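Long-range contact in nidogen (Mus musculus, PDB 1NPE), which probably links laminin to other basement-membrane components, the domain here being its six-bladed YWTD beta-propeller: residues N220-I232 / M242-I256. Sequence-based numbering, arbitrary orientation.
Sequences NLYYTDWKTNSVI and MDTFHPHKQTRLYGI. With CD (cadmium ion), chain G.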
ATOM      1  N   ASN A 220       0.003  21.689 -11.362  1.00 36.89           N
ATOM      2  CA  ASN A 220       0.416  20.378 -11.865  1.00 34.28           C
ATOM      3  C   ASN A 220       0.335  19.209 -10.879  1.00 30.80           C
ATOM      4  O   ASN A 220       0.628  19.350  -9.690  1.00 29.35           O
ATOM      5  CB  ASN A 220       1.847  20.450 -12.411  1.00 35.85           C
ATOM      6  CG  ASN A 220       1.910  20.885 -13.864  1.00 36.76           C
ATOM      7  OD1 ASN A 220       0.935  21.380 -14.425  1.00 39.76           O
ATOM      8  ND2 ASN A 220       3.070  20.690 -14.484  1.00 38.04           N
ATOM      9  N   LEU A 221      -0.061  18.052 -11.395  1.00 26.88           N
ATOM     10  CA  LEU A 221      -0.128  16.834 -10.596  1.00 24.34           C
ATOM     11  C   LEU A 221       0.948  15.894 -11.109  1.00 22.37           C
ATOM     12  O   LEU A 221       1.192  15.820 -12.309  1.00 20.20           O
ATOM     13  CB  LEU A 221      -1.487  16.133 -10.737  1.00 23.28           C
ATOM     14  CG  LEU A 221      -2.724  16.748 -10.089  1.00 23.74           C
ATOM     15  CD1 LEU A 221      -3.896  15.791 -10.282  1.00 23.53           C
ATOM     16  CD2 LEU A 221      -2.484  17.014  -8.609  1.00 21.44           C
ATOM     17  N   TYR A 222       1.607  15.194 -10.197  1.00 20.64           N
ATOM     18  CA  TYR A 222       2.634  14.239 -10.587  1.00 19.01           C
ATOM     19  C   TYR A 222       2.264  12.908  -9.956  1.00 17.16           C
ATOM     20  O   TYR A 222       2.183  12.801  -8.728  1.00 16.20           O
ATOM     21  CB  TYR A 222       4.016  14.680 -10.095  1.00 20.03           C
ATOM     22  CG  TYR A 222       4.482  15.994 -10.672  1.00 20.44           C
ATOM     23  CD1 TYR A 222       4.186  17.197 -10.036  1.00 20.02           C
ATOM     24  CD2 TYR A 222       5.207  16.036 -11.864  1.00 19.66           C
ATOM     25  CE1 TYR A 222       4.598  18.413 -10.569  1.00 20.84           C
ATOM     26  CE2 TYR A 222       5.623  17.250 -12.408  1.00 20.62           C
ATOM     27  CZ  TYR A 222       5.314  18.431 -11.755  1.00 21.41           C
ATOM     28  OH  TYR A 222       5.713  19.632 -12.286  1.00 24.91           O
ATOM     29  N   TYR A 223       1.999  11.909 -10.792  1.00 14.39           N
ATOM     30  CA  TYR A 223       1.647  10.596 -10.281  1.00 13.79           C
ATOM     31  C   TYR A 223       2.508   9.459 -10.827  1.00 13.37           C
ATOM     32  O   TYR A 223       3.091   9.565 -11.908  1.00 12.02           O
ATOM     33  CB  TYR A 223       0.153  10.302 -10.500  1.00 11.30           C
ATOM     34  CG  TYR A 223      -0.278  10.027 -11.923  1.00 12.12           C
ATOM     35  CD1 TYR A 223      -0.300   8.723 -12.426  1.00 12.58           C
ATOM     36  CD2 TYR A 223      -0.732  11.057 -12.749  1.00 13.72           C
ATOM     37  CE1 TYR A 223      -0.771   8.451 -13.714  1.00 13.00           C
ATOM     38  CE2 TYR A 223      -1.202  10.799 -14.036  1.00 12.94           C
ATOM     39  CZ  TYR A 223      -1.221   9.493 -14.509  1.00 13.40           C
ATOM     40  OH  TYR A 223      -1.710   9.231 -15.766  1.00 15.60           O
ATOM     41  N   THR A 224       2.600   8.383 -10.049  1.00 14.34           N
ATOM     42  CA  THR A 224       3.358   7.205 -10.448  1.00 13.45           C
ATOM     43  C   THR A 224       2.366   6.204 -11.014  1.00 14.58           C
ATOM     44  O   THR A 224       1.275   6.023 -10.461  1.00 15.43           O
ATOM     45  CB  THR A 224       4.110   6.580  -9.263  1.00 14.56           C
ATOM     46  OG1 THR A 224       3.178   6.213  -8.237  1.00 13.24           O
ATOM     47  CG2 THR A 224       5.140   7.570  -8.710  1.00 10.75           C
ATOM     48  N   ASP A 225       2.744   5.557 -12.111  1.00 14.80           N
ATOM     49  CA  ASP A 225       1.868   4.605 -12.775  1.00 16.51           C
ATOM     50  C   ASP A 225       2.514   3.232 -12.906  1.00 18.11           C
ATOM     51  O   ASP A 225       3.653   3.105 -13.352  1.00 17.23           O
ATOM     52  CB  ASP A 225       1.468   5.158 -14.149  1.00 16.17           C
ATOM     53  CG  ASP A 225       0.346   4.368 -14.807  1.00 17.86           C
ATOM     54  OD1 ASP A 225       0.612   3.272 -15.318  1.00 20.69           O
ATOM     55  OD2 ASP A 225      -0.801   4.855 -14.843  1.00 15.05           O
ATOM     56  N   TRP A 226       1.766   2.211 -12.501  1.00 19.64           N
ATOM     57  CA  TRP A 226       2.212   0.815 -12.540  1.00 21.34           C
ATOM     58  C   TRP A 226       2.153   0.171 -13.935  1.00 22.41           C
ATOM     59  O   TRP A 226       2.886  -0.777 -14.228  1.00 22.71           O
ATOM     60  CB  TRP A 226       1.359  -0.015 -11.579  1.00 21.07           C
ATOM     61  CG  TRP A 226       1.735   0.114 -10.133  1.00 21.91           C
ATOM     62  CD1 TRP A 226       2.685   0.937  -9.590  1.00 19.89           C
ATOM     63  CD2 TRP A 226       1.191  -0.640  -9.047  1.00 19.88           C
ATOM     64  NE1 TRP A 226       2.764   0.738  -8.235  1.00 19.28           N
ATOM     65  CE2 TRP A 226       1.858  -0.225  -7.876  1.00 19.72           C
ATOM     66  CE3 TRP A 226       0.199  -1.625  -8.950  1.00 20.87           C
ATOM     67  CZ2 TRP A 226       1.568  -0.763  -6.623  1.00 19.11           C
ATOM     68  CZ3 TRP A 226      -0.091  -2.156  -7.705  1.00 19.98           C
ATOM     69  CH2 TRP A 226       0.593  -1.722  -6.556  1.00 19.31           C
ATOM     70  N   LYS A 227       1.232   0.648 -14.763  1.00 22.68           N
ATOM     71  CA  LYS A 227       1.065   0.128 -16.113  1.00 25.17           C
ATOM     72  C   LYS A 227       2.164   0.647 -17.040  1.00 26.35           C
ATOM     73  O   LYS A 227       2.833  -0.133 -17.718  1.00 27.69           O
ATOM     74  CB  LYS A 227      -0.321   0.525 -16.639  1.00 27.36           C
ATOM     75  CG  LYS A 227      -0.546   0.362 -18.136  1.00 32.88           C
ATOM     76  CD  LYS A 227      -0.729  -1.086 -18.553  1.00 38.29           C
ATOM     77  CE  LYS A 227      -1.026  -1.171 -20.050  1.00 41.30           C
ATOM     78  NZ  LYS A 227      -1.061  -2.575 -20.551  1.00 44.21           N
ATOM     79  N   THR A 228       2.387   1.959 -17.013  1.00 25.86           N
ATOM     80  CA  THR A 228       3.377   2.603 -17.871  1.00 25.24           C
ATOM     81  C   THR A 228       4.787   2.688 -17.293  1.00 25.50           C
ATOM     82  O   THR A 228       5.728   3.038 -18.007  1.00 27.19           O
ATOM     83  CB  THR A 228       2.939   4.036 -18.235  1.00 24.78           C
ATOM     84  OG1 THR A 228       2.954   4.852 -17.059  1.00 23.80           O
ATOM     85  CG2 THR A 228       1.537   4.041 -18.837  1.00 26.20           C
ATOM     86  N   ASN A 229       4.935   2.372 -16.009  1.00 25.25           N
ATOM     87  CA  ASN A 229       6.230   2.446 -15.338  1.00 24.86           C
ATOM     88  C   ASN A 229       6.856   3.823 -15.515  1.00 22.70           C
ATOM     89  O   ASN A 229       8.006   3.945 -15.923  1.00 23.60           O
ATOM     90  CB  ASN A 229       7.180   1.363 -15.853  1.00 28.17           C
ATOM     91  CG  ASN A 229       6.917   0.016 -15.216  1.00 33.24           C
ATOM     92  OD1 ASN A 229       6.914  -0.112 -13.990  1.00 36.38           O
ATOM     93  ND2 ASN A 229       6.691  -0.997 -16.043  1.00 35.01           N
ATOM     94  N   SER A 230       6.086   4.864 -15.225  1.00 20.62           N
ATOM     95  CA  SER A 230       6.595   6.216 -15.367  1.00 18.65           C
ATOM     96  C   SER A 230       5.940   7.213 -14.425  1.00 17.76           C
ATOM     97  O   SER A 230       4.922   6.922 -13.790  1.00 16.96           O
ATOM     98  CB  SER A 230       6.405   6.694 -16.804  1.00 17.57           C
ATOM     99  OG  SER A 230       5.050   7.029 -17.057  1.00 19.15           O
ATOM    100  N   VAL A 231       6.576   8.372 -14.302  1.00 17.28           N
ATOM    101  CA  VAL A 231       6.054   9.460 -13.491  1.00 19.74           C
ATOM    102  C   VAL A 231       5.367  10.374 -14.507  1.00 20.22           C
ATOM    103  O   VAL A 231       5.993  10.837 -15.462  1.00 21.07           O
ATOM    104  CB  VAL A 231       7.169  10.234 -12.762  1.00 19.71           C
ATOM    105  CG1 VAL A 231       6.580  11.431 -12.030  1.00 17.70           C
ATOM    106  CG2 VAL A 231       7.904   9.314 -11.788  1.00 18.00           C
ATOM    107  N   ILE A 232       4.078  10.613 -14.311  1.00 18.85           N
ATOM    108  CA  ILE A 232       3.320  11.432 -15.239  1.00 19.29           C
ATOM    109  C   ILE A 232       2.898  12.766 -14.639  1.00 20.34           C
ATOM    110  O   ILE A 232       2.362  12.814 -13.536  1.00 21.97           O
ATOM    111  CB  ILE A 232       2.070  10.666 -15.751  1.00 17.22           C
ATOM    112  CG1 ILE A 232       2.485   9.325 -16.367  1.00 15.88           C
ATOM    113  CG2 ILE A 232       1.319  11.501 -16.774  1.00 19.61           C
ATOM    114  CD1 ILE A 232       1.331   8.456 -16.812  1.00 14.20           C
ATOM    115  N   MET A 242       1.072  16.866 -19.394  1.00 37.30           N
ATOM    116  CA  MET A 242       2.216  17.727 -19.632  1.00 35.34           C
ATOM    117  C   MET A 242       3.494  17.001 -20.039  1.00 33.64           C
ATOM    118  O   MET A 242       4.120  17.362 -21.040  1.00 34.56           O
ATOM    119  CB  MET A 242       2.483  18.599 -18.403  1.00 37.93           C
ATOM    120  CG  MET A 242       1.261  19.380 -17.922  1.00 43.02           C
ATOM    121  SD  MET A 242       0.538  20.435 -19.208  1.00 49.81           S
ATOM    122  CE  MET A 242       1.286  22.019 -18.789  1.00 49.64           C
ATOM    123  N   ASP A 243       3.844  15.939 -19.317  1.00 30.12           N
ATOM    124  CA  ASP A 243       5.083  15.222 -19.593  1.00 26.22           C
ATOM    125  C   ASP A 243       5.135  13.864 -18.882  1.00 24.71           C
ATOM    126  O   ASP A 243       4.321  13.578 -18.003  1.00 24.87           O
ATOM    127  CB  ASP A 243       6.234  16.122 -19.116  1.00 26.26           C
ATOM    128  CG  ASP A 243       7.598  15.659 -19.576  1.00 27.16           C
ATOM    129  OD1 ASP A 243       8.588  16.200 -19.039  1.00 29.32           O
ATOM    130  OD2 ASP A 243       7.701  14.795 -20.472  1.00 28.30           O
ATOM    131  N   THR A 244       6.065  13.012 -19.302  1.00 22.74           N
ATOM    132  CA  THR A 244       6.242  11.702 -18.688  1.00 23.53           C
ATOM    133  C   THR A 244       7.727  11.390 -18.550  1.00 23.56           C
ATOM    134  O   THR A 244       8.534  11.800 -19.384  1.00 23.33           O
ATOM    135  CB  THR A 244       5.593  10.553 -19.508  1.00 22.74           C
ATOM    136  OG1 THR A 244       6.237  10.440 -20.784  1.00 27.45           O
ATOM    137  CG2 THR A 244       4.106  10.792 -19.710  1.00 22.20           C
ATOM    138  N   PHE A 245       8.084  10.693 -17.477  1.00 23.92           N
ATOM    139  CA  PHE A 245       9.464  10.299 -17.246  1.00 23.87           C
ATOM    140  C   PHE A 245       9.547   8.798 -17.032  1.00 24.63           C
ATOM    141  O   PHE A 245       8.938   8.267 -16.104  1.00 25.51           O
ATOM    142  CB  PHE A 245      10.049  11.009 -16.024  1.00 22.44           C
ATOM    143  CG  PHE A 245      11.402  10.495 -15.623  1.00 21.96           C
ATOM    144  CD1 PHE A 245      12.480  10.579 -16.499  1.00 24.10           C
ATOM    145  CD2 PHE A 245      11.599   9.918 -14.377  1.00 23.01           C
ATOM    146  CE1 PHE A 245      13.736  10.095 -16.139  1.00 23.77           C
ATOM    147  CE2 PHE A 245      12.851   9.429 -14.003  1.00 22.37           C
ATOM    148  CZ  PHE A 245      13.922   9.517 -14.885  1.00 24.17           C
ATOM    149  N   HIS A 246      10.299   8.124 -17.893  1.00 24.61           N
ATOM    150  CA  HIS A 246      10.498   6.687 -17.786  1.00 25.26           C
ATOM    151  C   HIS A 246      11.895   6.432 -17.252  1.00 25.26           C
ATOM    152  O   HIS A 246      12.873   6.672 -17.960  1.00 26.27           O
ATOM    153  CB  HIS A 246      10.430   6.001 -19.155  1.00 26.94           C
ATOM    154  CG  HIS A 246       9.076   5.993 -19.783  1.00 30.61           C
ATOM    155  ND1 HIS A 246       8.519   7.112 -20.364  1.00 31.93           N
ATOM    156  CD2 HIS A 246       8.192   4.987 -19.980  1.00 33.55           C
ATOM    157  CE1 HIS A 246       7.353   6.795 -20.895  1.00 32.39           C
ATOM    158  NE2 HIS A 246       7.130   5.511 -20.678  1.00 35.22           N
ATOM    159  N   PRO A 247      12.023   6.008 -15.984  1.00 23.72           N
ATOM    160  CA  PRO A 247      13.369   5.739 -15.466  1.00 22.42           C
ATOM    161  C   PRO A 247      13.931   4.536 -16.238  1.00 23.12           C
ATOM    162  O   PRO A 247      13.179   3.631 -16.594  1.00 21.45           O
ATOM    163  CB  PRO A 247      13.112   5.395 -14.001  1.00 21.93           C
ATOM    164  CG  PRO A 247      11.695   4.899 -13.992  1.00 23.40           C
ATOM    165  CD  PRO A 247      11.008   5.842 -14.932  1.00 22.01           C
ATOM    166  N   HIS A 248      15.230   4.546 -16.529  1.00 24.21           N
ATOM    167  CA  HIS A 248      15.851   3.452 -17.283  1.00 24.95           C
ATOM    168  C   HIS A 248      15.581   2.063 -16.701  1.00 24.54           C
ATOM    169  O   HIS A 248      15.301   1.118 -17.440  1.00 23.17           O
ATOM    170  CB  HIS A 248      17.355   3.694 -17.456  1.00 25.60           C
ATOM    171  CG  HIS A 248      17.674   4.806 -18.407  1.00 25.98           C
ATOM    172  ND1 HIS A 248      17.347   4.754 -19.746  1.00 24.32           N
ATOM    173  CD2 HIS A 248      18.225   6.026 -18.202  1.00 25.63           C
ATOM    174  CE1 HIS A 248      17.673   5.897 -20.321  1.00 23.53           C
ATOM    175  NE2 HIS A 248      18.209   6.686 -19.407  1.00 24.85           N
ATOM    176  N   LYS A 249      15.662   1.951 -15.379  1.00 23.54           N
ATOM    177  CA  LYS A 249      15.400   0.692 -14.690  1.00 25.13           C
ATOM    178  C   LYS A 249      13.880   0.641 -14.501  1.00 26.91           C
ATOM    179  O   LYS A 249      13.341   1.228 -13.559  1.00 27.78           O
ATOM    180  CB  LYS A 249      16.120   0.680 -13.338  1.00 23.96           C
ATOM    181  CG  LYS A 249      16.030  -0.633 -12.600  1.00 22.12           C
ATOM    182  CD  LYS A 249      17.347  -1.352 -12.596  1.00 21.66           C
ATOM    183  CE  LYS A 249      18.379  -0.613 -11.781  1.00 23.34           C
ATOM    184  NZ  LYS A 249      19.665  -1.359 -11.727  1.00 19.18           N
ATOM    185  N   GLN A 250      13.199  -0.046 -15.415  1.00 29.04           N
ATOM    186  CA  GLN A 250      11.738  -0.133 -15.410  1.00 30.26           C
ATOM    187  C   GLN A 250      11.061  -1.007 -14.343  1.00 29.84           C
ATOM    188  O   GLN A 250      10.230  -1.857 -14.663  1.00 29.32           O
ATOM    189  CB  GLN A 250      11.233  -0.494 -16.823  1.00 34.21           C
ATOM    190  CG  GLN A 250      11.669   0.505 -17.921  1.00 37.68           C
ATOM    191  CD  GLN A 250      11.188   0.131 -19.333  1.00 43.38           C
ATOM    192  OE1 GLN A 250      11.420  -0.986 -19.814  1.00 44.29           O
ATOM    193  NE2 GLN A 250      10.537   1.082 -20.010  1.00 44.66           N
ATOM    194  N   THR A 251      11.407  -0.788 -13.075  1.00 29.20           N
ATOM    195  CA  THR A 251      10.789  -1.542 -11.984  1.00 29.16           C
ATOM    196  C   THR A 251       9.574  -0.761 -11.450  1.00 28.65           C
ATOM    197  O   THR A 251       9.366   0.399 -11.807  1.00 28.38           O
ATOM    198  CB  THR A 251      11.790  -1.847 -10.833  1.00 29.95           C
ATOM    199  OG1 THR A 251      12.184  -0.632 -10.187  1.00 29.25           O
ATOM    200  CG2 THR A 251      13.029  -2.540 -11.368  1.00 27.68           C
ATOM    201  N   ARG A 252       8.760  -1.413 -10.628  1.00 27.93           N
ATOM    202  CA  ARG A 252       7.551  -0.810 -10.065  1.00 26.78           C
ATOM    203  C   ARG A 252       7.803   0.490  -9.283  1.00 24.71           C
ATOM    204  O   ARG A 252       8.605   0.521  -8.351  1.00 24.90           O
ATOM    205  CB  ARG A 252       6.859  -1.822  -9.152  1.00 28.56           C
ATOM    206  CG  ARG A 252       5.366  -1.623  -8.980  1.00 29.70           C
ATOM    207  CD  ARG A 252       4.625  -2.085 -10.205  1.00 31.46           C
ATOM    208  NE  ARG A 252       3.613  -3.088  -9.896  1.00 34.15           N
ATOM    209  CZ  ARG A 252       2.855  -3.688 -10.810  1.00 33.87           C
ATOM    210  NH1 ARG A 252       2.990  -3.386 -12.095  1.00 34.29           N
ATOM    211  NH2 ARG A 252       1.962  -4.593 -10.440  1.00 32.89           N
ATOM    212  N   LEU A 253       7.139   1.561  -9.697  1.00 21.91           N
ATOM    213  CA  LEU A 253       7.255   2.853  -9.029  1.00 21.10           C
ATOM    214  C   LEU A 253       6.235   2.925  -7.893  1.00 20.06           C
ATOM    215  O   LEU A 253       5.119   2.442  -8.041  1.00 18.52           O
ATOM    216  CB  LEU A 253       6.968   3.991 -10.012  1.00 22.34           C
ATOM    217  CG  LEU A 253       7.877   4.176 -11.229  1.00 22.73           C
ATOM    218  CD1 LEU A 253       7.531   5.494 -11.883  1.00 24.78           C
ATOM    219  CD2 LEU A 253       9.322   4.202 -10.799  1.00 22.59           C
ATOM    220  N   TYR A 254       6.604   3.544  -6.773  1.00 18.06           N
ATOM    221  CA  TYR A 254       5.679   3.664  -5.656  1.00 18.00           C
ATOM    222  C   TYR A 254       5.363   5.110  -5.250  1.00 17.49           C
ATOM    223  O   TYR A 254       4.888   5.889  -6.073  1.00 18.35           O
ATOM    224  CB  TYR A 254       6.159   2.816  -4.472  1.00 18.39           C
ATOM    225  CG  TYR A 254       6.204   1.341  -4.816  1.00 21.66           C
ATOM    226  CD1 TYR A 254       5.028   0.632  -5.074  1.00 23.40           C
ATOM    227  CD2 TYR A 254       7.421   0.667  -4.950  1.00 22.50           C
ATOM    228  CE1 TYR A 254       5.060  -0.707  -5.462  1.00 26.18           C
ATOM    229  CE2 TYR A 254       7.464  -0.676  -5.338  1.00 25.56           C
ATOM    230  CZ  TYR A 254       6.282  -1.353  -5.595  1.00 26.58           C
ATOM    231  OH  TYR A 254       6.313  -2.659  -6.025  1.00 30.06           O
ATOM    232  N   GLY A 255       5.600   5.453  -3.986  1.00 16.26           N
ATOM    233  CA  GLY A 255       5.315   6.793  -3.504  1.00 15.08           C
ATOM    234  C   GLY A 255       6.041   7.908  -4.228  1.00 16.06           C
ATOM    235  O   GLY A 255       7.082   7.696  -4.854  1.00 17.46           O
ATOM    236  N   ILE A 256       5.500   9.111  -4.109  1.00 15.77           N
ATOM    237  CA  ILE A 256       6.070  10.284  -4.749  1.00 17.10           C
ATOM    238  C   ILE A 256       5.792  11.512  -3.888  1.00 19.43           C
ATOM    239  O   ILE A 256       4.706  11.658  -3.324  1.00 22.61           O
ATOM    240  CB  ILE A 256       5.485  10.475  -6.175  1.00 14.87           C
ATOM    241  CG1 ILE A 256       6.262  11.537  -6.946  1.00 12.71           C
ATOM    242  CG2 ILE A 256       4.014  10.826  -6.108  1.00 13.46           C
ATOM    243  CD1 ILE A 256       5.917  11.570  -8.426  1.00 11.82           C
TER
HETATM  244 CD    CD G5004      16.710   2.647 -21.206  1.00 31.47          CD
HETATM  245  O   HOH W   1       5.505   1.627 -12.124  1.00 17.73           O
HETATM  246  O   HOH W   2       5.632   3.135 -20.864  1.00 16.50           O
HETATM  247  O   HOH W   3       9.751   2.976 -18.032  1.00 57.87           O
HETATM  248  O   HOH W   4      14.332   1.776 -20.084  1.00 28.34           O
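R252 lies along one face of the W226 indole. CG anti to the backbone N (chi1 -154°), with bends at chi2 and chi3, carries the arginine chain across the ring, and its CG passes 3.6 Å from W226 NE1. CD then sits over the five-membered ring, 3.6 Å from its centroid, in a CH-pi contact. NE comes next, 3.5 Å from W226 CD2 at the ring fusion; NH1 lies 3.4 Å from W226 O, and NH2 ends just beyond the rim of the six-membered ring, 3.8 Å from W226 CE3. The guanidinium is stacked flat on the indole, offset toward its rim, the planes 3° apart. At the indole edge, NE1 gives a weak, bent hydrogen bond to L253 O (2.9 Å). W226 CZ2 meets the edge of the Y254 ring. Replacing W226 by an alanine is likely to leave the R252 guanidinium without its stacking surface and L253 O without this donor. Two residues before W226, T224 OG1 donates to Y254 O at 2.8 Å. L253 CD1 packs on V231 CG2 (3.8 Å), and I256 CD1 reaches V231 CG1. V231 and F245 form an antiparallel hydrogen-bonded pair joining strands 230-235 and 240-245 in the hairpin that forms the outer half of one propeller blade; 246-255 then runs past the 226-229 turn to strand 256-259, which pairs with strand 2-8 and closes the propeller ring.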